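Local coordinates for protein purine nucleoside phosphorylase (Thermus thermophilus, PDB 6TK9) that catalyses the phosphate-dependent cleavage of purine nucleosides such as inosine and guanosine, releasing the purine base and ribose 1-phosphate, at residues P95-F100 and N138-P143; F156-P161 and P214-L219; L199-G204 and M235-R240; R225-S230 and R265-E270. All coordinates share one frame; numbering follows the deposited sequence.

Contact 1. Residues P95-F100 and N138-P143; sequences PVRVGF and NPLRGP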
loop_
_atom_site.group_PDB
_atom_site.type_symbol
_atom_site.label_atom_id
_atom_site.label_comp_id
_atom_site.label_asym_id
_atom_site.label_seq_id
_atom_site.Cartn_x
_atom_site.Cartn_y
_atom_site.Cartn_z
ATOM N N PRO A 95 -28.618 -12.996 -20.910
ATOM C CA PRO A 95 -29.063 -14.294 -20.399
ATOM C C PRO A 95 -29.577 -14.241 -18.947
ATOM O O PRO A 95 -30.759 -14.503 -18.769
ATOM C CB PRO A 95 -27.836 -15.209 -20.573
ATOM C CG PRO A 95 -27.074 -14.601 -21.726
ATOM C CD PRO A 95 -27.320 -13.106 -21.601
ATOM N N VAL A 96 -28.745 -13.899 -17.957
ATOM C CA VAL A 96 -29.185 -13.902 -16.525
ATOM C C VAL A 96 -30.395 -12.971 -16.330
ATOM O O VAL A 96 -31.189 -13.243 -15.422
ATOM C CB VAL A 96 -28.057 -13.562 -15.532
ATOM C CG1 VAL A 96 -26.952 -14.602 -15.586
ATOM C CG2 VAL A 96 -27.500 -12.160 -15.729
ATOM N N ARG A 97 -30.559 -11.923 -17.133
ATOM C CA ARG A 97 -31.751 -11.036 -17.032
ATOM C C ARG A 97 -33.001 -11.840 -17.444
ATOM O O ARG A 97 -33.964 -11.853 -16.653
ATOM C CB ARG A 97 -31.569 -9.747 -17.850
ATOM C CG ARG A 97 -30.625 -8.725 -17.216
ATOM C CD ARG A 97 -30.225 -7.578 -18.138
ATOM N NE ARG A 97 -29.977 -6.331 -17.425
ATOM C CZ ARG A 97 -29.505 -5.197 -17.959
ATOM N NH1 ARG A 97 -29.214 -5.118 -19.246
ATOM N NH2 ARG A 97 -29.339 -4.132 -17.186
ATOM N N VAL A 98 -32.977 -12.500 -18.615
ATOM C CA VAL A 98 -34.039 -13.446 -19.087
ATOM C C VAL A 98 -34.236 -14.541 -18.032
ATOM O O VAL A 98 -35.395 -14.846 -17.679
ATOM C CB VAL A 98 -33.694 -14.053 -20.462
ATOM C CG1 VAL A 98 -34.590 -15.227 -20.816
ATOM C CG2 VAL A 98 -33.758 -13.002 -21.552
ATOM N N GLY A 99 -33.137 -15.086 -17.518
ATOM C CA GLY A 99 -33.183 -16.084 -16.438
ATOM C C GLY A 99 -34.041 -15.602 -15.287
ATOM O O GLY A 99 -34.813 -16.397 -14.729
ATOM N N PHE A 100 -33.881 -14.342 -14.899
ATOM C CA PHE A 100 -34.590 -13.764 -13.730
ATOM C C PHE A 100 -36.089 -13.729 -14.036
ATOM O O PHE A 100 -36.891 -14.022 -13.147
ATOM C CB PHE A 100 -34.039 -12.380 -13.383
ATOM C CG PHE A 100 -34.726 -11.724 -12.217
ATOM C CD1 PHE A 100 -34.395 -12.065 -10.915
ATOM C CD2 PHE A 100 -35.698 -10.762 -12.425
ATOM C CE1 PHE A 100 -35.018 -11.451 -9.838
ATOM C CE2 PHE A 100 -36.335 -10.161 -11.352
ATOM C CZ PHE A 100 -36.003 -10.515 -10.063
ATOM N N ASN A 138 -19.602 -1.405 -17.356
ATOM C CA ASN A 138 -20.700 -1.615 -16.393
ATOM C C ASN A 138 -21.958 -1.905 -17.192
ATOM O O ASN A 138 -22.365 -1.151 -18.062
ATOM C CB ASN A 138 -20.837 -0.442 -15.431
ATOM C CG ASN A 138 -21.795 -0.775 -14.308
ATOM O OD1 ASN A 138 -22.953 -1.124 -14.559
ATOM N ND2 ASN A 138 -21.315 -0.709 -13.076
ATOM N N PRO A 139 -22.640 -3.023 -16.913
ATOM C CA PRO A 139 -23.737 -3.432 -17.769
ATOM C C PRO A 139 -24.919 -2.467 -17.630
ATOM O O PRO A 139 -25.754 -2.456 -18.514
ATOM C CB PRO A 139 -24.021 -4.845 -17.260
ATOM C CG PRO A 139 -23.668 -4.762 -15.798
ATOM C CD PRO A 139 -22.410 -3.926 -15.780
ATOM N N LEU A 140 -24.986 -1.705 -16.537
ATOM C CA LEU A 140 -26.134 -0.784 -16.299
ATOM C C LEU A 140 -25.920 0.533 -17.041
ATOM O O LEU A 140 -26.818 1.365 -16.978
ATOM C CB LEU A 140 -26.293 -0.505 -14.806
ATOM C CG LEU A 140 -26.576 -1.737 -13.967
ATOM C CD1 LEU A 140 -26.854 -1.357 -12.520
ATOM C CD2 LEU A 140 -27.732 -2.523 -14.567
ATOM N N ARG A 141 -24.746 0.748 -17.638
ATOM C CA ARG A 141 -24.464 2.029 -18.328
ATOM C C ARG A 141 -25.451 2.148 -19.489
ATOM O O ARG A 141 -25.434 1.247 -20.329
ATOM C CB ARG A 141 -23.028 2.141 -18.841
ATOM C CG ARG A 141 -22.851 3.346 -19.747
ATOM C CD ARG A 141 -21.407 3.713 -19.989
ATOM N NE ARG A 141 -21.286 4.918 -20.799
ATOM C CZ ARG A 141 -20.845 4.943 -22.052
ATOM N NH1 ARG A 141 -20.439 3.826 -22.632
ATOM N NH2 ARG A 141 -20.769 6.090 -22.709
ATOM N N GLY A 142 -26.213 3.241 -19.513
ATOM C CA GLY A 142 -27.299 3.545 -20.461
ATOM C C GLY A 142 -28.547 3.984 -19.703
ATOM O O GLY A 142 -28.471 4.275 -18.502
ATOM N N PRO A 143 -29.730 4.009 -20.362
ATOM C CA PRO A 143 -30.975 4.391 -19.695
ATOM C C PRO A 143 -31.400 3.253 -18.757
ATOM O O PRO A 143 -31.071 2.129 -19.037
ATOM C CB PRO A 143 -31.952 4.628 -20.860
ATOM C CG PRO A 143 -31.444 3.706 -21.967
ATOM C CD PRO A 143 -29.936 3.676 -21.787
HETATM O O HOH W 1 -28.340 -1.843 -18.933
#
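The guanidinium of Arg-97 meets a water at its edge, in its own plane, while Leu-140 and the carbonyl of Pro-139 approach it obliquely. The water is the polar link: it accepts from Arg-97 NH2 at 3.0 Å and donates to Pro-139 O at 2.7 Å, bridging two atoms, Arg-97 NH2 and Pro-139 O, that are 4.2 Å apart. Beside this bridge, CD2 of Leu-140 touches Arg-97 NH2 at 3.5 Å. With CG beside the backbone N (chi1 -75°) and a bend at chi3, the arginine reaches most of the way across, where the CA atoms of Arg-97 and Pro-139 are 11.1 Å apart; the water completes the link. The loop is held by an Asx turn within a type I turn: Leu-140 N donates to Asn-138 OD1 at 2.9 Å, in the carbonyl plane and fairly straight (158°). Asn-138 ND2 continues outward to Ser-190 OG of the second subunit, and Arg-141 bonds to Tyr-83 O and Tyr-87 O of that subunit. Helix 94-102 is therefore tied to an interface loop through one buried arginine and one water, an indirect polar link with a small apolar patch of leucine beside the cation.

Contact 2. Residues F156-P161 and P214-L219; sequences FEAYDP and PEVIAL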
loop_
_atom_site.group_PDB
_atom_site.type_symbol
_atom_site.label_atom_id
_atom_site.label_comp_id
_atom_site.label_asym_id
_atom_site.label_seq_id
_atom_site.Cartn_x
_atom_site.Cartn_y
_atom_site.Cartn_z
ATOM N N PHE A 156 -23.277 -3.297 -1.891
ATOM C CA PHE A 156 -23.031 -3.896 -0.556
ATOM C C PHE A 156 -23.846 -5.185 -0.447
ATOM O O PHE A 156 -25.016 -5.204 -0.899
ATOM C CB PHE A 156 -23.424 -2.921 0.551
ATOM C CG PHE A 156 -22.384 -1.893 0.898
ATOM C CD1 PHE A 156 -21.471 -1.444 -0.044
ATOM C CD2 PHE A 156 -22.334 -1.358 2.176
ATOM C CE1 PHE A 156 -20.549 -0.463 0.279
ATOM C CE2 PHE A 156 -21.393 -0.389 2.506
ATOM C CZ PHE A 156 -20.505 0.056 1.557
ATOM N N GLU A 157 -23.250 -6.232 0.129
ATOM C CA GLU A 157 -23.906 -7.554 0.288
ATOM C C GLU A 157 -24.346 -8.004 -1.108
ATOM O O GLU A 157 -25.445 -8.548 -1.222
ATOM C CB GLU A 157 -25.098 -7.458 1.254
ATOM C CG GLU A 157 -24.713 -7.460 2.725
ATOM C CD GLU A 157 -23.884 -6.265 3.176
ATOM O OE1 GLU A 157 -24.422 -5.142 3.130
ATOM O OE2 GLU A 157 -22.686 -6.452 3.550
ATOM N N ALA A 158 -23.541 -7.732 -2.138
ATOM C CA ALA A 158 -23.818 -8.153 -3.533
ATOM C C ALA A 158 -23.920 -9.682 -3.535
ATOM O O ALA A 158 -24.916 -10.240 -4.050
ATOM C CB ALA A 158 -22.738 -7.666 -4.466
ATOM N N TYR A 159 -22.935 -10.333 -2.923
ATOM C CA TYR A 159 -22.963 -11.780 -2.633
ATOM C C TYR A 159 -23.829 -11.981 -1.378
ATOM O O TYR A 159 -23.479 -11.434 -0.298
ATOM C CB TYR A 159 -21.527 -12.273 -2.585
ATOM C CG TYR A 159 -20.795 -12.230 -3.909
ATOM C CD1 TYR A 159 -21.079 -13.147 -4.917
ATOM C CD2 TYR A 159 -19.760 -11.334 -4.138
ATOM C CE1 TYR A 159 -20.373 -13.157 -6.111
ATOM C CE2 TYR A 159 -19.041 -11.338 -5.323
ATOM C CZ TYR A 159 -19.360 -12.242 -6.317
ATOM O OH TYR A 159 -18.673 -12.255 -7.489
ATOM N N ASP A 160 -24.974 -12.663 -1.545
ATOM C CA ASP A 160 -25.985 -12.882 -0.480
ATOM C C ASP A 160 -25.293 -13.447 0.748
ATOM O O ASP A 160 -24.584 -14.444 0.642
ATOM C CB ASP A 160 -27.118 -13.827 -0.885
ATOM C CG ASP A 160 -28.221 -13.890 0.170
ATOM O OD1 ASP A 160 -28.143 -14.799 1.029
ATOM O OD2 ASP A 160 -29.149 -13.029 0.134
ATOM N N PRO A 161 -25.471 -12.793 1.923
ATOM C CA PRO A 161 -24.898 -13.265 3.185
ATOM C C PRO A 161 -25.476 -14.598 3.692
ATOM O O PRO A 161 -24.719 -15.331 4.304
ATOM C CB PRO A 161 -25.234 -12.143 4.181
ATOM C CG PRO A 161 -25.517 -10.955 3.317
ATOM C CD PRO A 161 -26.195 -11.527 2.097
ATOM N N PRO A 214 -20.210 -8.519 -14.251
ATOM C CA PRO A 214 -21.336 -7.862 -14.910
ATOM C C PRO A 214 -22.646 -8.570 -14.536
ATOM O O PRO A 214 -23.622 -7.898 -14.308
ATOM C CB PRO A 214 -21.025 -7.914 -16.417
ATOM C CG PRO A 214 -19.805 -8.814 -16.574
ATOM C CD PRO A 214 -19.200 -9.018 -15.202
ATOM N N GLU A 215 -22.616 -9.902 -14.476
ATOM C CA GLU A 215 -23.751 -10.764 -14.047
ATOM C C GLU A 215 -24.142 -10.358 -12.621
ATOM O O GLU A 215 -25.348 -10.067 -12.395
ATOM C CB GLU A 215 -23.397 -12.255 -14.198
ATOM C CG GLU A 215 -23.271 -12.689 -15.652
ATOM C CD GLU A 215 -22.179 -13.695 -15.977
ATOM O OE1 GLU A 215 -22.363 -14.874 -15.658
ATOM O OE2 GLU A 215 -21.158 -13.308 -16.576
ATOM N N VAL A 216 -23.177 -10.291 -11.699
ATOM C CA VAL A 216 -23.465 -9.925 -10.282
ATOM C C VAL A 216 -24.164 -8.563 -10.220
ATOM O O VAL A 216 -25.143 -8.465 -9.499
ATOM C CB VAL A 216 -22.205 -9.917 -9.418
ATOM C CG1 VAL A 216 -22.557 -9.428 -8.016
ATOM C CG2 VAL A 216 -21.544 -11.288 -9.374
ATOM N N ILE A 217 -23.676 -7.554 -10.942
ATOM C CA ILE A 217 -24.243 -6.169 -10.935
ATOM C C ILE A 217 -25.650 -6.190 -11.554
ATOM O O ILE A 217 -26.582 -5.615 -10.952
ATOM C CB ILE A 217 -23.310 -5.175 -11.665
ATOM C CG1 ILE A 217 -21.973 -5.029 -10.936
ATOM C CG2 ILE A 217 -23.997 -3.831 -11.842
ATOM C CD1 ILE A 217 -20.907 -4.309 -11.725
ATOM N N ALA A 218 -25.797 -6.818 -12.721
ATOM C CA ALA A 218 -27.083 -6.970 -13.450
ATOM C C ALA A 218 -28.135 -7.615 -12.534
ATOM O O ALA A 218 -29.290 -7.126 -12.523
ATOM C CB ALA A 218 -26.874 -7.763 -14.722
ATOM N N LEU A 219 -27.743 -8.649 -11.783
ATOM C CA LEU A 219 -28.655 -9.472 -10.953
ATOM C C LEU A 219 -29.024 -8.746 -9.652
ATOM O O LEU A 219 -30.183 -8.938 -9.195
ATOM C CB LEU A 219 -28.014 -10.835 -10.687
ATOM C CG LEU A 219 -28.134 -11.815 -11.852
ATOM C CD1 LEU A 219 -27.207 -12.995 -11.671
ATOM C CD2 LEU A 219 -29.565 -12.295 -12.002
#
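Val-216, on helix 213-222, packs against Ala-158 and Tyr-159 in the connection that leads into helix 161-173, so the contact joins a helix to the loop just ahead of another helix's N-terminus. The two branches of the valine divide the work. CG1, anti to the backbone N (chi1 175°), meets Ala-158 CB at 4.0 Å; CG2, on the backbone N side, takes the tyrosine, lying 3.6 Å from Tyr-159 OH and 3.9 Å from Tyr-159 CZ. The two side chains cross at about a right angle, and CG2 approaches the ring obliquely at its hydroxyl end. Across the segments the contact is van der Waals packing, the phenol oxygen included, and the CA atoms of Ala-158 and Val-216 come within 7.0 Å. The phenol has its polar partner elsewhere: Tyr-159 OH is hydrogen-bonded to His-128 ND1, and the two rings meet with planes about 80° apart. That bond satisfies a buried hydroxyl and would restrain the ring against which the valine rests. One residue on, Asp-160 is the N-cap of helix 161-173, with OD1 accepting from Leu-163 N. Tyr-131 of strand 124-133 lies against both Ala-158 and Tyr-159, while Leu-109 of strand 106-115 and Val-226 of strand 225-235 touch Val-216, placing the contact between helix 213-222 and the central sheet.

Contact 3. Residues L199-G204 and M235-R240; sequences LLRELG and MAVPER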
loop_
_atom_site.group_PDB
_atom_site.type_symbol
_atom_site.label_atom_id
_atom_site.label_comp_id
_atom_site.label_asym_id
_atom_site.label_seq_id
_atom_site.Cartn_x
_atom_site.Cartn_y
_atom_site.Cartn_z
ATOM N N LEU A 199 -0.440 -5.869 -8.859
ATOM C CA LEU A 199 -1.312 -4.682 -8.705
ATOM C C LEU A 199 -2.670 -5.143 -8.139
ATOM O O LEU A 199 -3.132 -4.525 -7.145
ATOM C CB LEU A 199 -1.385 -3.980 -10.064
ATOM C CG LEU A 199 -2.583 -3.071 -10.341
ATOM C CD1 LEU A 199 -2.254 -2.124 -11.490
ATOM C CD2 LEU A 199 -3.825 -3.870 -10.667
ATOM N N LEU A 200 -3.249 -6.239 -8.647
ATOM C CA LEU A 200 -4.630 -6.671 -8.258
ATOM C C LEU A 200 -4.621 -7.335 -6.875
ATOM O O LEU A 200 -5.598 -7.161 -6.137
ATOM C CB LEU A 200 -5.219 -7.633 -9.296
ATOM C CG LEU A 200 -5.505 -7.024 -10.663
ATOM C CD1 LEU A 200 -5.744 -8.116 -11.688
ATOM C CD2 LEU A 200 -6.673 -6.070 -10.576
ATOM N N ARG A 201 -3.575 -8.082 -6.533
ATOM C CA ARG A 201 -3.449 -8.676 -5.176
ATOM C C ARG A 201 -3.428 -7.535 -4.143
ATOM O O ARG A 201 -4.184 -7.613 -3.150
ATOM C CB ARG A 201 -2.215 -9.582 -5.086
ATOM C CG ARG A 201 -2.275 -10.603 -3.954
ATOM C CD ARG A 201 -1.037 -11.487 -3.830
ATOM N NE ARG A 201 0.158 -10.658 -3.911
ATOM C CZ ARG A 201 1.316 -11.021 -4.440
ATOM N NH1 ARG A 201 1.487 -12.241 -4.925
ATOM N NH2 ARG A 201 2.304 -10.150 -4.480
ATOM N N GLU A 202 -2.645 -6.486 -4.402
ATOM C CA GLU A 202 -2.290 -5.443 -3.404
ATOM C C GLU A 202 -3.489 -4.485 -3.252
ATOM O O GLU A 202 -3.661 -3.963 -2.125
ATOM C CB GLU A 202 -0.890 -4.895 -3.743
ATOM C CG GLU A 202 -0.787 -3.386 -3.962
ATOM C CD GLU A 202 0.604 -2.851 -4.325
ATOM O OE1 GLU A 202 1.024 -2.977 -5.513
ATOM O OE2 GLU A 202 1.270 -2.283 -3.423
ATOM N N LEU A 203 -4.359 -4.358 -4.270
ATOM C CA LEU A 203 -5.698 -3.707 -4.140
ATOM C C LEU A 203 -6.705 -4.571 -3.356
ATOM O O LEU A 203 -7.831 -4.068 -3.137
ATOM C CB LEU A 203 -6.298 -3.429 -5.522
ATOM C CG LEU A 203 -5.525 -2.461 -6.410
ATOM C CD1 LEU A 203 -6.355 -2.111 -7.638
ATOM C CD2 LEU A 203 -5.102 -1.212 -5.640
ATOM N N GLY A 204 -6.383 -5.832 -3.027
ATOM C CA GLY A 204 -7.225 -6.702 -2.172
ATOM C C GLY A 204 -8.017 -7.756 -2.943
ATOM O O GLY A 204 -9.001 -8.241 -2.401
ATOM N N MET A 235 -2.552 -21.055 -10.031
ATOM C CA MET A 235 -2.084 -20.077 -9.027
ATOM C C MET A 235 -1.389 -18.946 -9.800
ATOM O O MET A 235 -0.324 -19.176 -10.406
ATOM C CB MET A 235 -1.168 -20.752 -7.996
ATOM C CG MET A 235 -1.932 -21.612 -6.969
ATOM S SD MET A 235 -3.339 -20.756 -6.170
ATOM C CE MET A 235 -2.488 -19.416 -5.345
ATOM N N ALA A 236 -2.055 -17.794 -9.857
ATOM C CA ALA A 236 -1.590 -16.550 -10.508
ATOM C C ALA A 236 -0.820 -15.734 -9.468
ATOM O O ALA A 236 -1.398 -14.794 -8.861
ATOM C CB ALA A 236 -2.772 -15.798 -11.085
ATOM N N VAL A 237 0.431 -16.114 -9.238
ATOM C CA VAL A 237 1.321 -15.390 -8.290
ATOM C C VAL A 237 2.618 -15.037 -9.016
ATOM O O VAL A 237 3.389 -15.895 -9.431
ATOM C CB VAL A 237 1.491 -16.157 -6.959
ATOM C CG1 VAL A 237 0.898 -17.560 -7.015
ATOM C CG2 VAL A 237 2.930 -16.164 -6.454
ATOM N N PRO A 238 2.884 -13.729 -9.208
ATOM C CA PRO A 238 3.957 -13.286 -10.104
ATOM C C PRO A 238 5.402 -13.461 -9.611
ATOM O O PRO A 238 6.303 -13.136 -10.348
ATOM C CB PRO A 238 3.674 -11.779 -10.240
ATOM C CG PRO A 238 2.985 -11.398 -8.933
ATOM C CD PRO A 238 2.147 -12.610 -8.581
ATOM N N GLU A 239 5.621 -13.966 -8.397
ATOM C CA GLU A 239 7.004 -14.247 -7.925
ATOM C C GLU A 239 7.214 -15.769 -7.918
ATOM O O GLU A 239 7.935 -16.260 -7.042
ATOM C CB GLU A 239 7.298 -13.475 -6.632
ATOM C CG GLU A 239 6.121 -13.282 -5.693
ATOM C CD GLU A 239 5.249 -12.038 -5.838
ATOM O OE1 GLU A 239 5.686 -10.915 -5.471
ATOM O OE2 GLU A 239 4.101 -12.206 -6.265
ATOM N N ARG A 240 6.624 -16.440 -8.921
ATOM C CA ARG A 240 6.697 -17.890 -9.267
ATOM C C ARG A 240 6.755 -17.968 -10.803
ATOM O O ARG A 240 5.996 -17.196 -11.422
ATOM C CB ARG A 240 5.459 -18.606 -8.703
ATOM C CG ARG A 240 5.715 -19.417 -7.440
ATOM C CD ARG A 240 4.716 -19.245 -6.305
ATOM N NE ARG A 240 3.550 -20.123 -6.354
ATOM C CZ ARG A 240 2.700 -20.350 -5.342
ATOM N NH1 ARG A 240 2.856 -19.755 -4.168
ATOM N NH2 ARG A 240 1.682 -21.175 -5.508
#
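Arg-201 and Glu-239 form a salt bridge in which two guanidinium nitrogens converge end-on upon one oxygen. Arg-201 NH1 donates to Glu-239 OE2 at 2.9 Å (156°), and Arg-201 NH2 gives a longer, more bent bond to the same Glu-239 OE2 at 3.3 Å (138°). OE2 lies nearly in the guanidinium plane, but both donors reach it from one face of the carboxylate, and the two planes stand 39° apart; the pair is thus forked rather than a coplanar two-oxygen bridge. The bend of Arg-201 at chi3 and of Glu-239 at chi2 brings these groups together from opposite directions. Two apolar groups pack beside the guanidinium: Pro-238 CD approaches Arg-201 NH1 obliquely at 3.7 Å, and Val-237 CB lies at the guanidinium edge, 4.4 Å from Arg-201 NH1. Both charged groups also have long, weak ion pairs to their counterparts in the third subunit, and Glu-239 O accepts from Arg-240 NH1 of that chain, so the bridge lies at a subunit interface. Within the chain it ties the last turn of helix 194-202, closed by a Schellman motif at Gly-204, to the loop between strand 225-235 and helix 246-255.

Contact 4. Residues R225-S230 and R265-E270; sequences RVLGLS and RGILAE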
loop_
_atom_site.group_PDB
_atom_site.type_symbol
_atom_site.label_atom_id
_atom_site.label_comp_id
_atom_site.label_asym_id
_atom_site.label_seq_id
_atom_site.Cartn_x
_atom_site.Cartn_y
_atom_site.Cartn_z
ATOM N N ARG A 225 -30.935 -12.953 -5.570
ATOM C CA ARG A 225 -29.860 -13.385 -4.647
ATOM C C ARG A 225 -28.801 -14.097 -5.487
ATOM O O ARG A 225 -29.177 -14.709 -6.481
ATOM C CB ARG A 225 -30.392 -14.314 -3.560
ATOM C CG ARG A 225 -31.581 -13.769 -2.782
ATOM C CD ARG A 225 -32.397 -14.919 -2.215
ATOM N NE ARG A 225 -31.852 -15.397 -0.958
ATOM C CZ ARG A 225 -31.771 -16.672 -0.566
ATOM N NH1 ARG A 225 -32.146 -17.668 -1.356
ATOM N NH2 ARG A 225 -31.271 -16.941 0.633
ATOM N N VAL A 226 -27.522 -13.949 -5.130
ATOM C CA VAL A 226 -26.348 -14.362 -5.960
ATOM C C VAL A 226 -25.365 -15.098 -5.043
ATOM O O VAL A 226 -25.124 -14.632 -3.923
ATOM C CB VAL A 226 -25.660 -13.159 -6.645
ATOM C CG1 VAL A 226 -24.430 -13.558 -7.453
ATOM C CG2 VAL A 226 -26.608 -12.353 -7.514
ATOM N N LEU A 227 -24.825 -16.214 -5.518
ATOM C CA LEU A 227 -23.701 -16.959 -4.897
ATOM C C LEU A 227 -22.665 -17.180 -5.998
ATOM O O LEU A 227 -23.066 -17.614 -7.098
ATOM C CB LEU A 227 -24.233 -18.280 -4.325
ATOM C CG LEU A 227 -23.260 -19.080 -3.464
ATOM C CD1 LEU A 227 -23.980 -20.217 -2.772
ATOM C CD2 LEU A 227 -22.125 -19.635 -4.294
ATOM N N GLY A 228 -21.402 -16.849 -5.717
ATOM C CA GLY A 228 -20.290 -16.921 -6.679
ATOM C C GLY A 228 -19.290 -17.983 -6.262
ATOM O O GLY A 228 -18.862 -17.968 -5.101
ATOM N N LEU A 229 -18.937 -18.888 -7.167
ATOM C CA LEU A 229 -17.925 -19.924 -6.903
ATOM C C LEU A 229 -16.991 -19.952 -8.100
ATOM O O LEU A 229 -17.468 -19.918 -9.250
ATOM C CB LEU A 229 -18.548 -21.305 -6.680
ATOM C CG LEU A 229 -19.638 -21.408 -5.614
ATOM C CD1 LEU A 229 -20.236 -22.809 -5.638
ATOM C CD2 LEU A 229 -19.114 -21.075 -4.219
ATOM N N SER A 230 -15.699 -19.998 -7.803
ATOM C CA SER A 230 -14.638 -20.215 -8.793
ATOM C C SER A 230 -13.894 -21.484 -8.385
ATOM O O SER A 230 -13.786 -21.770 -7.165
ATOM C CB SER A 230 -13.764 -19.013 -8.888
ATOM O OG SER A 230 -14.544 -17.907 -9.316
ATOM N N ARG A 265 -24.251 -29.433 -5.867
ATOM C CA ARG A 265 -25.414 -30.300 -5.510
ATOM C C ARG A 265 -25.729 -30.113 -4.021
ATOM O O ARG A 265 -26.911 -29.880 -3.704
ATOM C CB ARG A 265 -25.134 -31.773 -5.828
ATOM C CG ARG A 265 -25.232 -32.147 -7.302
ATOM C CD ARG A 265 -24.677 -33.545 -7.505
ATOM N NE ARG A 265 -24.818 -33.994 -8.882
ATOM C CZ ARG A 265 -25.960 -34.379 -9.442
ATOM N NH1 ARG A 265 -27.091 -34.366 -8.752
ATOM N NH2 ARG A 265 -25.969 -34.776 -10.703
ATOM N N GLY A 266 -24.710 -30.202 -3.157
ATOM C CA GLY A 266 -24.833 -29.973 -1.703
ATOM C C GLY A 266 -25.605 -28.699 -1.399
ATOM O O GLY A 266 -26.575 -28.757 -0.616
ATOM N N ILE A 267 -25.203 -27.595 -2.031
ATOM C CA ILE A 267 -25.839 -26.254 -1.885
ATOM C C ILE A 267 -27.277 -26.309 -2.427
ATOM O O ILE A 267 -28.201 -25.963 -1.669
ATOM C CB ILE A 267 -24.977 -25.191 -2.594
ATOM C CG1 ILE A 267 -23.665 -24.972 -1.839
ATOM C CG2 ILE A 267 -25.753 -23.898 -2.797
ATOM C CD1 ILE A 267 -22.520 -24.495 -2.707
ATOM N N LEU A 268 -27.456 -26.708 -3.690
ATOM C CA LEU A 268 -28.789 -26.868 -4.342
ATOM C C LEU A 268 -29.778 -27.564 -3.404
ATOM O O LEU A 268 -30.960 -27.176 -3.415
ATOM C CB LEU A 268 -28.659 -27.683 -5.634
ATOM C CG LEU A 268 -28.991 -26.943 -6.928
ATOM C CD1 LEU A 268 -28.113 -25.721 -7.097
ATOM C CD2 LEU A 268 -28.810 -27.868 -8.117
ATOM N N ALA A 269 -29.343 -28.583 -2.662
ATOM C CA ALA A 269 -30.249 -29.453 -1.872
ATOM C C ALA A 269 -30.860 -28.651 -0.722
ATOM O O ALA A 269 -31.963 -29.010 -0.301
ATOM C CB ALA A 269 -29.516 -30.663 -1.374
ATOM N N GLU A 270 -30.190 -27.589 -0.266
ATOM C CA GLU A 270 -30.602 -26.810 0.933
ATOM C C GLU A 270 -31.423 -25.573 0.537
ATOM O O GLU A 270 -31.952 -24.949 1.453
ATOM C CB GLU A 270 -29.378 -26.394 1.746
ATOM C CG GLU A 270 -28.366 -27.512 1.990
ATOM C CD GLU A 270 -28.717 -28.541 3.060
ATOM O OE1 GLU A 270 -29.752 -29.232 2.915
ATOM O OE2 GLU A 270 -27.939 -28.665 4.030
#
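Ser-230 OG, on the strand that brings Leu-227 and Leu-229 against Ile-267, is hydrogen-bonded to two groups, Ser-111 OG and His-128 NE2, each on a neighbouring strand of the sheet. This buried hydroxyl thereby links strand 225-235 to strand 106-115 on one flank and to strand 124-133 on the other. The contact with helix 257-270 is apolar by comparison, and a single isoleucine makes it. Leu-227 CD1 meets Ile-267 CG2 at 4.1 Å, the two side chains crossing obliquely. Leu-229 CD1 meets Ile-267 CD1, likewise at 4.1 Å, but here the chains reach toward each other tip to tip. The leucines present different first torsions: CG of Leu-227 is anti to the backbone N (chi1 -171°), whereas that of Leu-229 lies beside it (chi1 -53°), so that one leucine methyl meets the CG2 branch and the other the CD1 tip. This is helix-on-sheet packing in the mixed alpha/beta fold of the phosphorylase superfamily. Strand alternation provides the evidence: Leu-227 and Leu-229 both point toward the helix, while Val-226, between Arg-225 and Leu-227, instead packs against Val-216 and Leu-219 of helix 213-222. The spacing of 10.0 Å between the CA atoms of Leu-227 and Ile-267 fits a layer filled by side chains. Leu-127 on strand 124-133 touches both leucines, Leu-163 of helix 161-173 adds to the packing on Leu-227, and Leu-108 of strand 106-115 lies against Ile-267.

Contacts 1, 2 and 4 form a chain across the fold. Contacts 1 and 2 have centres 12 Å apart and touch where Leu-140 packs on Ile-217 of helix 213-222; contacts 2 and 4, centres 14 Å apart, touch where Asp-160 N meets Val-226 O, a probable hydrogen bond, and where Leu-219 packs on Val-226. Helix 213-222 is followed in the chain by strand 225-235. Contact 3 stands apart, its centre 24 Å or more from the others. In sequence, contact 1 closes before the rest open, whereas contact 3 alternates with contacts 2 and 4. Strand 225-235 thus runs from the core packing of contact 4 to the subunit interface of contact 3, while contacts 1 and 2 meet the second subunit through their own loops and helix 213-222.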